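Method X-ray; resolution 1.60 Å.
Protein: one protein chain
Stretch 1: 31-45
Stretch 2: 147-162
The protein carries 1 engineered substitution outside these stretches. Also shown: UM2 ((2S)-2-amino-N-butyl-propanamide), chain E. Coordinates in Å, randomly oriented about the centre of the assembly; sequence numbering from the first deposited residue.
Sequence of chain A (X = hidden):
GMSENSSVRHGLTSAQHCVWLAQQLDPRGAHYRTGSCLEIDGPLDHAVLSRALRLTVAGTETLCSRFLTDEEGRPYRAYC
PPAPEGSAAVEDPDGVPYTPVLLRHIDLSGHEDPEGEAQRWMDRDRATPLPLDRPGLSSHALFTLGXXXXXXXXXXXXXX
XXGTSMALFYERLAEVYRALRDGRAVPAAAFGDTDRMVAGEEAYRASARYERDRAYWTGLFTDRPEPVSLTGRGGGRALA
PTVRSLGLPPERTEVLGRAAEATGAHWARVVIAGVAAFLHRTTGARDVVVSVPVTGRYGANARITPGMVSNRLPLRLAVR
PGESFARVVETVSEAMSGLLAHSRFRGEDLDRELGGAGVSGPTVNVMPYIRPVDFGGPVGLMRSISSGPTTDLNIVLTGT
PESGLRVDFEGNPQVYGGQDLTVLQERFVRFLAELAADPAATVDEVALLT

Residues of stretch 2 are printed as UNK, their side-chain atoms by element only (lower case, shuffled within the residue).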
# COMPACT_ATOMS: atom_id res chain seq x y z
N HIS A 31 1.67 13.03 8.03
CA HIS A 31 0.72 11.93 8.05
C HIS A 31 0.64 11.17 6.73
O HIS A 31 0.15 10.05 6.71
CB HIS A 31 -0.66 12.43 8.45
CG HIS A 31 -0.74 12.90 9.87
ND1 HIS A 31 -0.39 12.10 10.93
CD2 HIS A 31 -1.11 14.09 10.39
CE1 HIS A 31 -0.55 12.78 12.06
NE2 HIS A 31 -0.98 13.99 11.76
N TYR A 32 1.11 11.78 5.65
CA TYR A 32 1.13 11.10 4.35
C TYR A 32 2.55 10.64 3.98
O TYR A 32 2.83 10.34 2.82
CB TYR A 32 0.51 12.00 3.28
CG TYR A 32 -1.00 11.98 3.37
CD1 TYR A 32 -1.67 12.83 4.23
CD2 TYR A 32 -1.74 11.08 2.62
CE1 TYR A 32 -3.05 12.79 4.34
CE2 TYR A 32 -3.12 11.03 2.73
CZ TYR A 32 -3.77 11.89 3.58
OH TYR A 32 -5.14 11.84 3.68
N ARG A 33 3.43 10.56 4.98
CA ARG A 33 4.69 9.83 4.82
C ARG A 33 4.41 8.34 4.90
O ARG A 33 3.82 7.86 5.88
CB ARG A 33 5.71 10.21 5.90
CG ARG A 33 6.25 11.64 5.87
CD ARG A 33 7.17 11.90 4.69
NE ARG A 33 8.19 10.86 4.49
CZ ARG A 33 9.45 10.92 4.90
NH1 ARG A 33 9.92 11.98 5.55
NH2 ARG A 33 10.27 9.91 4.63
N THR A 34 4.85 7.61 3.88
CA THR A 34 4.69 6.16 3.84
C THR A 34 6.04 5.52 3.61
O THR A 34 7.03 6.20 3.35
CB THR A 34 3.71 5.75 2.73
OG1 THR A 34 4.14 6.30 1.48
CG2 THR A 34 2.32 6.26 3.04
N GLY A 35 6.10 4.20 3.70
CA GLY A 35 7.36 3.53 3.50
C GLY A 35 7.30 2.02 3.45
O GLY A 35 6.31 1.40 3.83
N SER A 36 8.40 1.45 2.98
CA SER A 36 8.59 0.01 2.98
C SER A 36 10.08 -0.22 3.08
O SER A 36 10.86 0.73 3.08
CB SER A 36 8.02 -0.64 1.72
OG SER A 36 8.74 -0.21 0.57
N CYS A 37 10.49 -1.48 3.16
CA CYS A 37 11.91 -1.80 3.12
C CYS A 37 12.14 -3.16 2.50
O CYS A 37 11.20 -3.93 2.32
CB CYS A 37 12.51 -1.75 4.53
SG CYS A 37 11.89 -3.02 5.66
N LEU A 38 13.39 -3.43 2.14
CA LEU A 38 13.83 -4.74 1.69
C LEU A 38 14.73 -5.36 2.74
O LEU A 38 15.71 -4.74 3.15
CB LEU A 38 14.59 -4.67 0.36
CG LEU A 38 13.87 -4.22 -0.91
CD1 LEU A 38 14.87 -4.22 -2.06
CD2 LEU A 38 12.68 -5.10 -1.23
N GLU A 39 14.40 -6.57 3.17
CA GLU A 39 15.29 -7.35 4.01
C GLU A 39 16.20 -8.14 3.09
O GLU A 39 15.74 -9.00 2.34
CB GLU A 39 14.50 -8.25 4.94
CG GLU A 39 13.64 -7.48 5.93
CD GLU A 39 12.79 -8.37 6.81
OE1 GLU A 39 12.49 -9.51 6.39
OE2 GLU A 39 12.43 -7.93 7.92
N ILE A 40 17.50 -7.84 3.14
CA ILE A 40 18.46 -8.37 2.18
C ILE A 40 19.43 -9.31 2.89
O ILE A 40 20.01 -8.96 3.92
CB ILE A 40 19.20 -7.21 1.48
CG1 ILE A 40 18.19 -6.34 0.72
CG2 ILE A 40 20.26 -7.74 0.52
CD1 ILE A 40 18.65 -4.93 0.44
N ASP A 41 19.61 -10.50 2.32
CA ASP A 41 20.25 -11.61 3.04
C ASP A 41 21.76 -11.71 2.82
O ASP A 41 22.38 -12.68 3.25
CB ASP A 41 19.59 -12.93 2.64
CG ASP A 41 19.80 -13.28 1.17
OD1 ASP A 41 20.32 -12.44 0.41
OD2 ASP A 41 19.43 -14.41 0.77
N GLY A 42 22.35 -10.71 2.17
CA GLY A 42 23.78 -10.73 1.91
C GLY A 42 24.35 -9.34 1.71
O GLY A 42 23.59 -8.38 1.55
N PRO A 43 25.68 -9.22 1.72
CA PRO A 43 26.35 -7.92 1.67
C PRO A 43 26.15 -7.17 0.35
O PRO A 43 26.18 -7.76 -0.73
CB PRO A 43 27.83 -8.26 1.87
CG PRO A 43 27.95 -9.69 1.47
CD PRO A 43 26.65 -10.33 1.82
N LEU A 44 25.94 -5.86 0.46
CA LEU A 44 25.89 -4.96 -0.68
C LEU A 44 26.98 -3.90 -0.57
O LEU A 44 27.40 -3.54 0.54
CB LEU A 44 24.52 -4.28 -0.78
CG LEU A 44 23.31 -5.19 -1.01
CD1 LEU A 44 22.04 -4.36 -1.01
CD2 LEU A 44 23.44 -5.96 -2.32
N ASP A 45 27.43 -3.40 -1.71
CA ASP A 45 28.43 -2.33 -1.76
C ASP A 45 27.70 -0.99 -1.73
O ASP A 45 27.02 -0.64 -2.70
CB ASP A 45 29.30 -2.47 -3.01
CG ASP A 45 30.47 -1.50 -3.03
OD1 ASP A 45 30.27 -0.30 -2.75
OD2 ASP A 45 31.60 -1.94 -3.33
N UNK A 147 26.03 -10.16 10.43
CA UNK A 147 25.80 -11.42 9.75
C UNK A 147 25.76 -11.21 8.25
O UNK A 147 25.36 -12.11 7.50
N UNK A 148 26.18 -10.03 7.80
CA UNK A 148 26.17 -9.69 6.39
C UNK A 148 24.81 -9.23 5.90
O UNK A 148 24.67 -8.82 4.75
N UNK A 149 23.80 -9.30 6.77
CA UNK A 149 22.44 -8.94 6.39
C UNK A 149 22.30 -7.43 6.25
O UNK A 149 22.98 -6.66 6.94
c UNK A 149 21.43 -9.47 7.40
n UNK A 149 21.68 -11.31 11.87
c UNK A 149 20.30 -11.44 8.47
c UNK A 149 21.44 -11.75 10.64
n UNK A 149 20.64 -11.06 9.84
c UNK A 149 21.35 -10.98 7.46
n UNK A 149 22.00 -12.88 10.23
N UNK A 150 21.41 -7.01 5.36
CA UNK A 150 21.15 -5.59 5.14
C UNK A 150 19.66 -5.29 5.15
O UNK A 150 18.82 -6.19 5.07
n UNK A 150 24.15 -5.92 3.95
c UNK A 150 25.37 -5.41 4.00
c UNK A 150 23.23 -4.89 3.88
n UNK A 150 25.28 -4.09 3.97
c UNK A 150 21.75 -5.13 3.82
c UNK A 150 23.95 -3.74 3.90
N UNK A 151 19.35 -4.01 5.26
CA UNK A 151 17.98 -3.53 5.15
C UNK A 151 17.99 -2.25 4.34
O UNK A 151 18.72 -1.31 4.68
c UNK A 151 15.87 -3.01 6.61
c UNK A 151 17.37 -3.30 6.53
c UNK A 151 15.30 -3.48 7.94
c UNK A 151 15.58 -1.53 6.42
N UNK A 152 17.21 -2.21 3.26
CA UNK A 152 17.06 -1.00 2.46
C UNK A 152 15.72 -0.36 2.77
O UNK A 152 14.68 -0.97 2.52
c UNK A 152 17.23 -0.05 0.12
c UNK A 152 17.16 -1.30 0.96
c UNK A 152 17.38 2.27 -1.41
c UNK A 152 18.51 1.51 -1.20
c UNK A 152 18.44 0.36 -0.44
c UNK A 152 16.11 0.74 -0.10
c UNK A 152 16.18 1.89 -0.86
o UNK A 152 17.46 3.42 -2.16
N UNK A 153 15.75 0.86 3.28
CA UNK A 153 14.54 1.61 3.61
C UNK A 153 14.20 2.61 2.52
O UNK A 153 15.03 3.44 2.13
c UNK A 153 14.70 2.33 4.94
c UNK A 153 11.41 4.09 5.73
c UNK A 153 12.35 3.10 5.47
c UNK A 153 13.67 3.42 5.21
o UNK A 153 10.89 6.41 6.02
c UNK A 153 14.04 4.76 5.24
c UNK A 153 11.80 5.41 5.75
c UNK A 153 13.12 5.75 5.50
N UNK A 154 12.96 2.54 2.05
CA UNK A 154 12.41 3.49 1.11
C UNK A 154 11.29 4.26 1.78
O UNK A 154 10.19 3.73 1.99
c UNK A 154 11.99 4.73 -1.73
c UNK A 154 11.89 2.78 -0.15
c UNK A 154 10.51 2.78 -2.24
c UNK A 154 11.11 3.64 -1.14
N UNK A 155 11.58 5.51 2.13
CA UNK A 155 10.58 6.41 2.69
C UNK A 155 10.15 7.36 1.60
O UNK A 155 10.98 7.83 0.83
N UNK A 156 8.85 7.63 1.53
CA UNK A 156 8.33 8.51 0.50
C UNK A 156 7.23 9.38 1.04
O UNK A 156 6.69 9.13 2.12
c UNK A 156 7.78 7.72 -0.71
c UNK A 156 8.87 6.86 -1.34
c UNK A 156 6.58 6.85 -0.31
N UNK A 157 6.90 10.42 0.28
CA UNK A 157 5.63 11.09 0.44
C UNK A 157 4.64 10.33 -0.44
O UNK A 157 4.96 10.01 -1.58
n UNK A 157 3.25 13.16 0.09
c UNK A 157 4.53 13.35 0.54
n UNK A 157 3.15 14.71 1.57
c UNK A 157 2.44 13.99 0.72
c UNK A 157 5.69 12.55 0.03
c UNK A 157 4.47 14.33 1.47
N UNK A 158 3.47 10.03 0.10
CA UNK A 158 2.49 9.24 -0.65
C UNK A 158 2.12 9.89 -1.99
O UNK A 158 1.69 9.20 -2.91
n UNK A 158 0.62 7.12 -1.33
c UNK A 158 -0.14 6.04 -1.34
c UNK A 158 -0.37 7.02 0.61
n UNK A 158 -0.75 5.96 -0.17
c UNK A 158 0.49 7.76 -0.12
c UNK A 158 1.23 9.02 0.21
N UNK A 159 2.32 11.20 -2.11
CA UNK A 159 1.93 11.88 -3.34
C UNK A 159 2.79 11.48 -4.55
O UNK A 159 2.37 11.68 -5.68
c UNK A 159 3.38 13.97 -3.26
c UNK A 159 0.76 15.56 -3.97
c UNK A 159 1.05 14.09 -4.23
c UNK A 159 1.96 13.43 -3.18
N UNK A 160 3.97 10.90 -4.32
CA UNK A 160 4.84 10.52 -5.44
C UNK A 160 4.94 9.01 -5.67
O UNK A 160 5.29 8.58 -6.77
c UNK A 160 6.29 12.60 -5.42
c UNK A 160 6.92 10.66 -3.97
c UNK A 160 6.28 11.08 -5.28
N UNK A 161 4.62 8.21 -4.66
CA UNK A 161 4.83 6.75 -4.74
C UNK A 161 3.73 5.98 -4.04
O UNK A 161 3.46 6.21 -2.85
c UNK A 161 7.37 6.82 -5.01
c UNK A 161 7.48 6.11 -6.35
c UNK A 161 6.20 6.35 -4.12
c UNK A 161 6.30 4.84 -3.89
N UNK A 162 3.10 5.07 -4.77
CA UNK A 162 2.14 4.12 -4.21
C UNK A 162 2.77 2.72 -4.08
O UNK A 162 3.94 2.53 -4.41
c UNK A 162 1.11 3.80 -6.52
o UNK A 162 2.11 3.14 -6.87
c UNK A 162 0.86 4.06 -5.04
o UNK A 162 0.27 4.24 -7.34
CCH UM2 E . -7.39 9.70 -1.63
CCI UM2 E . -5.96 9.27 -1.89
CCJ UM2 E . -5.11 9.22 -0.62
CCK UM2 E . -5.31 7.94 0.19
NCL UM2 E . -4.52 6.81 -0.27
CCM UM2 E . -3.90 5.99 0.58
OCN UM2 E . -3.55 6.32 1.70
CCO UM2 E . -3.68 4.57 0.12
CCP UM2 E . -4.90 3.73 0.47
NCQ UM2 E . -2.51 3.99 0.80
O HOH W 1 8.53 7.74 5.15
O HOH W 2 3.15 4.96 -0.46
O HOH W 3 8.60 2.40 0.26

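Position 147 has no side-chain atoms and a phi of 68°, which by itself favours glycine: G147. Position 148 is equally bare, with phi 82°; its O lies 3.1 Å from G42 C, and it is G148.

Position 149 carries three carbons, a nitrogen, then a carbon bearing two nitrogens, the pattern of arginine, R149. Position 150 has one carbon and a five-membered ring of three carbons and two nitrogens, with L44 N over one ring face: H150. Its ND1 donates to G148 O at 3.1 Å, and its CE1 lies 3.6 Å from P43 CA.

Position 151 shows four carbons forked at the second, a leucine; CD2 of L151 meets C37 CB at 3.6 Å. At 152, one carbon leads to a six-carbon ring bearing an oxygen, so it is Y152; its CB packs 4.0 Å from I40 CD1, while the ring leads away. Position 153 has the same atoms but points to the side of the sheet shared with C37, and is Y153. Its OH accepts from water 1 at 2.8 Å, and the same water donates to T34 O at 2.8 Å.

Position 154 has four carbons forked at the second, with CB 4.4 Å from S36 OG: L154. Position 155 has none, hence G155. An ideal CB would clash with Y153 OH at 2.2 Å and with R33 NH2 at 3.0 Å. Position 156 has one carbon carrying two others, V156, whose CG2 reaches T34 OG1 at 3.1 Å.

Position 157 has a carbon and a two-nitrogen, five-membered ring with Y32 O over one face: H157. Its ND1 accepts from the backbone N of 159 at 3.1 Å. Position 158 repeats that composition and is H158; its CD2 lies 3.7 Å from T34 CG2, and its NE2 accepts from UM2 NCQ at 2.8 Å.

Position 159 has four carbons forked at the first, one arm two carbons long: I159. Position 160, one carbon carrying two, is V160. Position 161 repeats the pattern of 159: I161. Position 162, two carbons with two oxygens on the second, is D162, the N-cap of a following helix.

The contact is an antiparallel strand pairing, at 163°, burying 1035 Å². Reciprocal backbone bonds join alternate pairs: V156 N to T34 O measures 2.9 Å, and H150 N to I40 O 2.8 Å. H158 N to Y32 O, at 2.8 Å, extends the ladder, and R33 NE adds a side-chain bond to V156 O at 3.3 Å.

Stretch 2 (147-162) GGRHLYYLGVHHIVID
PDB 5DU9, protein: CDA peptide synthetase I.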